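Local atomic coordinates of phosphoinositol-specific phospholipase C (Pseudomonas sp., PDB entry 5FYP), a protein that cleaves phosphoinositides in a calcium-dependent manner, probably splitting the phosphodiester bond on the glycerol side of the phosphate to release diacylglycerol. Residues A21-H26 against D42-L47; G263-S268 against S280-F285. One frame throughout, in Å; residues are numbered along the deposited sequence.

Both contacts reach the same sheet, in which strands 20-25 and 279-282 run side by side; Ala-24 N and Ser-280 O, 2.8 Å apart, probably form one of the hydrogen bonds joining them. Contact 1 is core: every residue that touches is buried, and it joins strand 20-25 to strand 46-52 through one direct backbone bond, a Thr-46 to Gln-22 side-chain bond, packed methyls and bridging waters. Contact 2 lies nearer the surface, at the end of strand 279-282, where a loop folds over it. Little there is apolar; a carboxylate, a phenol and bridging waters do the work. Their centres are about 10 Å apart, and His-26 stacks on Tyr-283 between them.

Contact 1: A21-H26 against D42-L47; sequences AQVACH and DSVRTL
The flat carboxamide of Gln-22 has the hydroxyl of Thr-46 above its plane: OG1 donates to Gln-22 OE1 at 2.8 Å, approaching from 51° out of that plane. The two side chains cross at about a right angle. OE1 also accepts from water 2, while NE2 donates to water 1, so both ends of the amide are engaged. Water 2 is shared further: it donates to Val-23 O at 2.7 Å and accepts from Arg-45 N, tying together two backbones that do not meet directly here. A leucine in place of Gln-22 would probably leave the Thr-46 hydroxyl without its acceptor and water 2 short of one of its partners. Beyond this polar patch, Thr-46 turns its methyl to Ala-24, CG2 standing 3.6 Å from Ala-24 CB; chi1 of -62° sets OG1 anti to the carbonyl carbon, on the Gln-22 side.

In the TIM-barrel architecture of this family, strands 20-25 and 46-52 lie side by side and parallel, here joined by a link without a helix. Their one direct backbone bond runs from Cys-25 N to Thr-46 O, 3.1 Å and nearly straight at 171°. One step on, water 3 bridges Cys-25 O and, weakly, Leu-47 O. Cys-25 SG rests 3.6 Å from Leu-47 CA and closes a disulfide with Cys-28; Asn-27 and Glu-48, just past the two segments, are calcium ligands. At the other end, Val-44 CG1 sits 3.3 Å from Val-23 O and 4.0 Å from Val-23 CG1. Arg-45 lends mainly its backbone, its guanidinium leading off to Leu-41 O and a salt bridge with Glu-3.

Contact 2: G263-S268 against S280-F285; sequences GDDEVS and SAYYRF
Asp-265 OD2 is held by two donors: the backbone N of Tyr-283, 2.9 Å away with an N-H...O angle of 154°, and water 6, which in turn accepts from Arg-284 N. The peptide N-H meets OD2 nearly along its C-O bond. The carboxylate lies almost parallel to the Tyr-283 ring, their planes 9° apart, with OD2 3.4 Å from ring atom CD2. The other oxygen, OD1, accepts a hydrogen bond from water 4 at 2.7 Å, and that water also donates to Ala-281 O and accepts from Gly-263 N. Water 5 gives Ala-281 O a second donor and accepts from Asp-264 N.

Further along, the Tyr-282 hydroxyl donates to Val-267 O at 2.7 Å. With chi1 at -67°, CG is anti to the carbonyl carbon, and the ring reaches the loop edge-on: Asp-265 O lies in its plane, 3.6 Å from CE2. The hydroxyl is also hydrogen-bonded to His-272. The loop itself is a type I turn from Asp-264 to Val-267, followed by Ser-268 at the N-cap of helix 269-274. It is thus the first connection of a beta-alpha-beta crossover, leaving strand 258-262 and folding over the end of its parallel neighbour 279-282. Asp-264 OD2 forms a salt bridge with Lys-246 and a hydrogen bond with His-272.

Polar bonds therefore fix this loop more than apolar contact does: one carboxylate and one phenol position it directly, and waters 4 and 5 fasten its start to Ala-281 O.

Contact 1: A21-H26 against D42-L47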
ATOM      1  N   ALA A  21       8.739  -4.691 -10.375  1.00  8.85           N
ATOM      2  CA  ALA A  21       8.538  -3.246 -10.488  1.00  8.56           C
ATOM      3  C   ALA A  21       7.159  -2.973 -11.088  1.00  8.65           C
ATOM      4  O   ALA A  21       6.731  -3.635 -12.048  1.00  9.57           O
ATOM      5  CB  ALA A  21       9.596  -2.622 -11.360  1.00  9.30           C
ATOM      6  N   GLN A  22       6.517  -1.941 -10.571  1.00  8.33           N
ATOM      7  CA  GLN A  22       5.190  -1.540 -10.993  1.00  8.09           C
ATOM      8  C   GLN A  22       5.079  -0.044 -11.155  1.00  7.63           C
ATOM      9  O   GLN A  22       5.604   0.739 -10.337  1.00  8.20           O
ATOM     10  CB  GLN A  22       4.134  -1.933  -9.952  1.00  8.57           C
ATOM     11  CG  GLN A  22       4.108  -3.383  -9.566  1.00  8.75           C
ATOM     12  CD  GLN A  22       2.900  -3.686  -8.701  1.00  8.60           C
ATOM     13  OE1 GLN A  22       1.765  -3.242  -8.988  1.00  9.98           O
ATOM     14  NE2 GLN A  22       3.109  -4.461  -7.661  1.00  9.22           N
ATOM     15  N   VAL A  23       4.255   0.358 -12.100  1.00  7.98           N
ATOM     16  CA  VAL A  23       3.633   1.686 -12.105  1.00  7.90           C
ATOM     17  C   VAL A  23       2.462   1.635 -11.123  1.00  7.83           C
ATOM     18  O   VAL A  23       1.603   0.751 -11.212  1.00  8.66           O
ATOM     19  CB  VAL A  23       3.107   2.029 -13.507  1.00  8.81           C
ATOM     20  CG1 VAL A  23       2.414   3.374 -13.529  1.00  9.25           C
ATOM     21  CG2 VAL A  23       4.251   2.004 -14.525  1.00  8.84           C
ATOM     22  N   ALA A  24       2.449   2.589 -10.204  1.00  7.76           N
ATOM     23  CA  ALA A  24       1.374   2.764  -9.232  1.00  7.66           C
ATOM     24  C   ALA A  24       0.701   4.092  -9.509  1.00  7.53           C
ATOM     25  O   ALA A  24       1.279   5.008 -10.096  1.00  8.19           O
ATOM     26  CB  ALA A  24       1.934   2.734  -7.821  1.00  8.35           C
ATOM     27  N   CYS A  25      -0.541   4.235  -9.047  1.00  8.24           N
ATOM     28  CA  CYS A  25      -1.172   5.535  -9.123  1.00  8.79           C
ATOM     29  C   CYS A  25      -0.677   6.432  -7.993  1.00  9.42           C
ATOM     30  O   CYS A  25      -0.124   5.965  -7.043  1.00 14.50           O
ATOM     31  CB  CYS A  25      -2.695   5.422  -9.070  1.00  9.37           C
ATOM     32  SG  CYS A  25      -3.391   5.445  -7.425  1.00 11.24           S
ATOM     33  N   HIS A  26      -0.935   7.725  -8.118  1.00  7.76           N
ATOM     34  CA  HIS A  26      -0.784   8.663  -7.030  1.00  7.52           C
ATOM     35  C   HIS A  26      -2.143   9.349  -6.827  1.00  7.16           C
ATOM     36  O   HIS A  26      -2.612  10.072  -7.714  1.00  8.64           O
ATOM     37  CB  HIS A  26       0.315   9.676  -7.313  1.00  8.31           C
ATOM     38  CG  HIS A  26       0.673  10.533  -6.134  1.00  8.91           C
ATOM     39  ND1 HIS A  26       1.758  11.362  -6.169  1.00  9.72           N
ATOM     40  CD2 HIS A  26       0.127  10.685  -4.903  1.00 11.85           C
ATOM     41  CE1 HIS A  26       1.847  12.010  -5.019  1.00 10.97           C
ATOM     42  NE2 HIS A  26       0.868  11.626  -4.241  1.00 13.48           N
ATOM     43  N   ASP A  42      -7.949  -1.005 -14.894  1.00 11.29           N
ATOM     44  CA  ASP A  42      -7.684  -1.303 -16.317  1.00 11.55           C
ATOM     45  C   ASP A  42      -6.224  -1.080 -16.697  1.00 11.44           C
ATOM     46  O   ASP A  42      -5.785  -1.558 -17.743  1.00 13.87           O
ATOM     47  CB  ASP A  42      -8.545  -0.408 -17.208  1.00 13.89           C
ATOM     48  CG  ASP A  42     -10.026  -0.633 -17.039  1.00 15.60           C
ATOM     49  OD1 ASP A  42     -10.449  -1.653 -16.477  1.00 15.90           O
ATOM     50  OD2 ASP A  42     -10.781   0.167 -17.584  1.00 25.27           O
ATOM     51  N   SER A  43      -5.482  -0.362 -15.841  1.00 10.88           N
ATOM     52  CA  SER A  43      -4.116   0.085 -16.169  1.00 11.52           C
ATOM     53  C   SER A  43      -3.023  -0.380 -15.234  1.00 10.34           C
ATOM     54  O   SER A  43      -1.895  -0.541 -15.667  1.00 10.66           O
ATOM     55  CB  SER A  43      -4.034   1.603 -16.256  1.00 12.35           C
ATOM     56  OG  SER A  43      -4.928   2.120 -17.206  1.00 15.90           O
ATOM     57  N   VAL A  44      -3.318  -0.474 -13.938  1.00  9.83           N
ATOM     58  CA  VAL A  44      -2.315  -0.772 -12.903  1.00  9.20           C
ATOM     59  C   VAL A  44      -2.924  -1.703 -11.854  1.00  8.55           C
ATOM     60  O   VAL A  44      -4.139  -1.932 -11.831  1.00  9.81           O
ATOM     61  CB  VAL A  44      -1.731   0.492 -12.237  1.00  9.07           C
ATOM     62  CG1 VAL A  44      -0.973   1.358 -13.255  1.00  9.96           C
ATOM     63  CG2 VAL A  44      -2.793   1.315 -11.529  1.00  9.88           C
ATOM     64  N   ARG A  45      -2.080  -2.186 -10.936  1.00  8.45           N
ATOM     65  CA  ARG A  45      -2.459  -3.057  -9.832  1.00  8.59           C
ATOM     66  C   ARG A  45      -2.122  -2.465  -8.467  1.00  8.12           C
ATOM     67  O   ARG A  45      -2.280  -3.147  -7.471  1.00  9.46           O
ATOM     68  CB  ARG A  45      -1.880  -4.471  -9.979  1.00  8.93           C
ATOM     69  CG  ARG A  45      -2.409  -5.220 -11.184  1.00  9.80           C
ATOM     70  CD  ARG A  45      -3.729  -5.899 -10.920  1.00 10.42           C
ATOM     71  NE  ARG A  45      -4.330  -6.435 -12.169  1.00  9.99           N
ATOM     72  CZ  ARG A  45      -5.046  -5.708 -13.014  1.00 11.93           C
ATOM     73  NH1 ARG A  45      -5.288  -4.427 -12.792  1.00 11.40           N
ATOM     74  NH2 ARG A  45      -5.550  -6.261 -14.103  1.00 12.22           N
ATOM     75  N   THR A  46      -1.719  -1.200  -8.434  1.00  8.10           N
ATOM     76  CA  THR A  46      -1.404  -0.509  -7.165  1.00  7.90           C
ATOM     77  C   THR A  46      -2.114   0.814  -7.170  1.00  7.73           C
ATOM     78  O   THR A  46      -1.867   1.662  -8.048  1.00  8.50           O
ATOM     79  CB  THR A  46       0.111  -0.391  -6.972  1.00  8.46           C
ATOM     80  OG1 THR A  46       0.677  -1.708  -6.891  1.00  9.58           O
ATOM     81  CG2 THR A  46       0.437   0.328  -5.663  1.00  8.53           C
ATOM     82  N   LEU A  47      -2.980   0.998  -6.170  1.00  7.95           N
ATOM     83  CA  LEU A  47      -3.909   2.145  -6.056  1.00  8.89           C
ATOM     84  C   LEU A  47      -3.694   2.853  -4.746  1.00  8.78           C
ATOM     85  O   LEU A  47      -2.850   2.454  -3.946  1.00 11.04           O
ATOM     86  CB  LEU A  47      -5.385   1.657  -6.145  1.00 11.01           C
ATOM     87  CG  LEU A  47      -5.906   1.230  -7.538  1.00 15.45           C
ATOM     88  CD1 LEU A  47      -5.200   0.168  -8.315  1.00 19.86           C
ATOM     89  CD2 LEU A  47      -7.374   0.923  -7.401  1.00 13.83           C
TER
HETATM   90  O   HOH W   1       0.359  -4.885  -6.550  1.00  9.02           O
HETATM   91  O   HOH W   2       0.692  -1.842 -11.133  1.00 11.02           O
HETATM   92  O   HOH W   3      -0.142   3.749  -5.185  1.00 14.87           O

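Contact 2: G263-S268 against S280-F285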
ATOM      1  N   GLY A 263       5.938  11.385  -6.046  1.00  8.78           N
ATOM      2  CA  GLY A 263       6.352  12.728  -6.384  1.00 10.02           C
ATOM      3  C   GLY A 263       7.409  12.836  -7.448  1.00 10.33           C
ATOM      4  O   GLY A 263       7.907  13.927  -7.674  1.00 12.41           O
ATOM      5  N   ASP A 264       7.738  11.738  -8.105  1.00  9.92           N
ATOM      6  CA  ASP A 264       8.855  11.723  -9.072  1.00 10.38           C
ATOM      7  C   ASP A 264       8.347  11.469 -10.489  1.00  9.76           C
ATOM      8  O   ASP A 264       8.954  10.754 -11.264  1.00 10.23           O
ATOM      9  CB  ASP A 264       9.900  10.686  -8.668  1.00 11.00           C
ATOM     10  CG  ASP A 264      11.261  10.934  -9.274  1.00 11.08           C
ATOM     11  OD1 ASP A 264      11.611  12.129  -9.507  1.00 13.09           O
ATOM     12  OD2 ASP A 264      12.030   9.970  -9.437  1.00 12.31           O
ATOM     13  N   ASP A 265       7.306  12.201 -10.858  1.00  9.29           N
ATOM     14  CA  ASP A 265       6.580  11.940 -12.094  1.00  9.68           C
ATOM     15  C   ASP A 265       7.337  12.189 -13.389  1.00 10.94           C
ATOM     16  O   ASP A 265       6.936  11.688 -14.436  1.00 12.28           O
ATOM     17  CB  ASP A 265       5.293  12.788 -12.132  1.00 10.22           C
ATOM     18  CG  ASP A 265       4.345  12.406 -11.018  1.00  9.31           C
ATOM     19  OD1 ASP A 265       4.688  12.763  -9.852  1.00 10.58           O
ATOM     20  OD2 ASP A 265       3.368  11.707 -11.298  1.00  9.70           O
ATOM     21  N   GLU A 266       8.366  13.026 -13.352  1.00 10.83           N
ATOM     22  CA  GLU A 266       9.099  13.383 -14.585  1.00 12.29           C
ATOM     23  C   GLU A 266      10.220  12.412 -14.876  1.00 13.62           C
ATOM     24  O   GLU A 266      10.897  12.562 -15.876  1.00 18.76           O
ATOM     25  CB  GLU A 266       9.590  14.810 -14.507  1.00 14.36           C
ATOM     26  CG  GLU A 266       8.464  15.826 -14.699  1.00 14.13           C
ATOM     27  CD  GLU A 266       7.497  15.949 -13.542  1.00 13.91           C
ATOM     28  OE1 GLU A 266       7.948  16.238 -12.405  1.00 14.93           O
ATOM     29  OE2 GLU A 266       6.290  15.831 -13.774  1.00 14.04           O
ATOM     30  N   VAL A 267      10.366  11.390 -14.047  1.00 11.82           N
ATOM     31  CA  VAL A 267      11.293  10.285 -14.265  1.00 11.62           C
ATOM     32  C   VAL A 267      10.497   9.069 -14.746  1.00 12.75           C
ATOM     33  O   VAL A 267       9.464   8.740 -14.200  1.00 12.49           O
ATOM     34  CB  VAL A 267      12.093  10.008 -12.989  1.00 11.60           C
ATOM     35  CG1 VAL A 267      12.934   8.741 -13.107  1.00 11.85           C
ATOM     36  CG2 VAL A 267      12.966  11.220 -12.677  1.00 12.58           C
ATOM     37  N   SER A 268      10.968   8.437 -15.809  1.00 11.58           N
ATOM     38  CA  SER A 268      10.249   7.358 -16.457  1.00 12.64           C
ATOM     39  C   SER A 268      10.193   6.089 -15.633  1.00 12.42           C
ATOM     40  O   SER A 268      11.006   5.875 -14.715  1.00 12.05           O
ATOM     41  CB  SER A 268      10.892   7.017 -17.786  1.00 12.98           C
ATOM     42  OG  SER A 268      12.115   6.348 -17.558  1.00 14.31           O
ATOM     43  N   SER A 280       6.263   2.781  -8.261  1.00  6.90           N
ATOM     44  CA  SER A 280       6.528   4.142  -8.693  1.00  7.41           C
ATOM     45  C   SER A 280       5.207   4.845  -8.904  1.00  7.33           C
ATOM     46  O   SER A 280       4.461   4.501  -9.827  1.00  7.81           O
ATOM     47  CB  SER A 280       7.308   4.153 -10.011  1.00  7.96           C
ATOM     48  OG  SER A 280       8.620   3.674  -9.826  1.00 10.40           O
ATOM     49  N   ALA A 281       4.896   5.808  -8.023  1.00  7.33           N
ATOM     50  CA  ALA A 281       3.579   6.440  -8.035  1.00  7.53           C
ATOM     51  C   ALA A 281       3.535   7.606  -9.003  1.00  7.48           C
ATOM     52  O   ALA A 281       4.342   8.526  -8.891  1.00  8.94           O
ATOM     53  CB  ALA A 281       3.235   6.904  -6.647  1.00  9.06           C
ATOM     54  N   TYR A 282       2.567   7.570  -9.910  1.00  7.53           N
ATOM     55  CA  TYR A 282       2.360   8.616 -10.906  1.00  7.52           C
ATOM     56  C   TYR A 282       0.926   9.105 -10.896  1.00  8.12           C
ATOM     57  O   TYR A 282      -0.016   8.307 -10.908  1.00  8.33           O
ATOM     58  CB  TYR A 282       2.624   8.101 -12.307  1.00  7.98           C
ATOM     59  CG  TYR A 282       4.041   7.741 -12.601  1.00  8.38           C
ATOM     60  CD1 TYR A 282       4.504   6.455 -12.379  1.00  8.67           C
ATOM     61  CD2 TYR A 282       4.925   8.658 -13.175  1.00  9.25           C
ATOM     62  CE1 TYR A 282       5.798   6.095 -12.689  1.00  9.21           C
ATOM     63  CE2 TYR A 282       6.231   8.303 -13.494  1.00 10.83           C
ATOM     64  CZ  TYR A 282       6.651   7.028 -13.242  1.00  9.88           C
ATOM     65  OH  TYR A 282       7.911   6.640 -13.581  1.00 11.10           O
ATOM     66  N   TYR A 283       0.752  10.423 -10.960  1.00  8.08           N
ATOM     67  CA  TYR A 283      -0.582  10.978 -11.188  1.00  8.53           C
ATOM     68  C   TYR A 283      -1.178  10.432 -12.495  1.00  8.88           C
ATOM     69  O   TYR A 283      -2.329   9.992 -12.535  1.00  9.70           O
ATOM     70  CB  TYR A 283      -0.525  12.488 -11.230  1.00  9.54           C
ATOM     71  CG  TYR A 283      -0.098  13.104  -9.935  1.00  9.97           C
ATOM     72  CD1 TYR A 283      -0.911  13.012  -8.798  1.00 10.54           C
ATOM     73  CD2 TYR A 283       1.092  13.830  -9.815  1.00 10.37           C
ATOM     74  CE1 TYR A 283      -0.550  13.607  -7.599  1.00 11.81           C
ATOM     75  CE2 TYR A 283       1.480  14.410  -8.622  1.00 11.84           C
ATOM     76  CZ  TYR A 283       0.643  14.312  -7.517  1.00 12.16           C
ATOM     77  OH  TYR A 283       0.976  14.921  -6.333  1.00 15.35           O
ATOM     78  N   ARG A 284      -0.376  10.501 -13.554  1.00  8.74           N
ATOM     79  CA  ARG A 284      -0.764  10.090 -14.937  1.00  9.27           C
ATOM     80  C   ARG A 284      -0.230   8.666 -15.161  1.00  9.21           C
ATOM     81  O   ARG A 284       0.687   8.425 -15.941  1.00 10.84           O
ATOM     82  CB  ARG A 284      -0.237  11.073 -15.966  1.00 10.82           C
ATOM     83  CG  ARG A 284      -0.675  12.521 -15.705  1.00 13.53           C
ATOM     84  CD  ARG A 284      -0.002  13.560 -16.600  1.00 16.06           C
ATOM     85  NE  ARG A 284      -0.253  13.358 -17.995  1.00 16.68           N
ATOM     86  CZ  ARG A 284       0.402  13.989 -18.957  1.00 16.97           C
ATOM     87  NH1 ARG A 284       1.440  14.855 -18.704  1.00 12.66           N
ATOM     88  NH2 ARG A 284       0.071  13.744 -20.225  1.00 17.76           N
ATOM     89  N   PHE A 285      -0.807   7.722 -14.429  1.00  8.86           N
ATOM     90  CA  PHE A 285      -0.289   6.356 -14.429  1.00  9.45           C
ATOM     91  C   PHE A 285      -0.421   5.638 -15.786  1.00  9.34           C
ATOM     92  O   PHE A 285       0.486   4.895 -16.165  1.00 10.06           O
ATOM     93  CB  PHE A 285      -0.949   5.517 -13.317  1.00  8.82           C
ATOM     94  CG  PHE A 285      -2.452   5.594 -13.314  1.00  9.05           C
ATOM     95  CD1 PHE A 285      -3.209   4.761 -14.116  1.00 10.00           C
ATOM     96  CD2 PHE A 285      -3.094   6.555 -12.548  1.00  9.38           C
ATOM     97  CE1 PHE A 285      -4.587   4.893 -14.143  1.00 11.33           C
ATOM     98  CE2 PHE A 285      -4.457   6.700 -12.614  1.00  9.77           C
ATOM     99  CZ  PHE A 285      -5.199   5.865 -13.410  1.00 10.19           C
TER
HETATM  100  O   HOH W   4       3.824  11.081  -7.977  1.00  9.54           O
HETATM  101  O   HOH W   5       7.033   8.910  -8.237  1.00  9.72           O
HETATM  102  O   HOH W   6       2.217  11.820 -13.726  1.00 10.91           O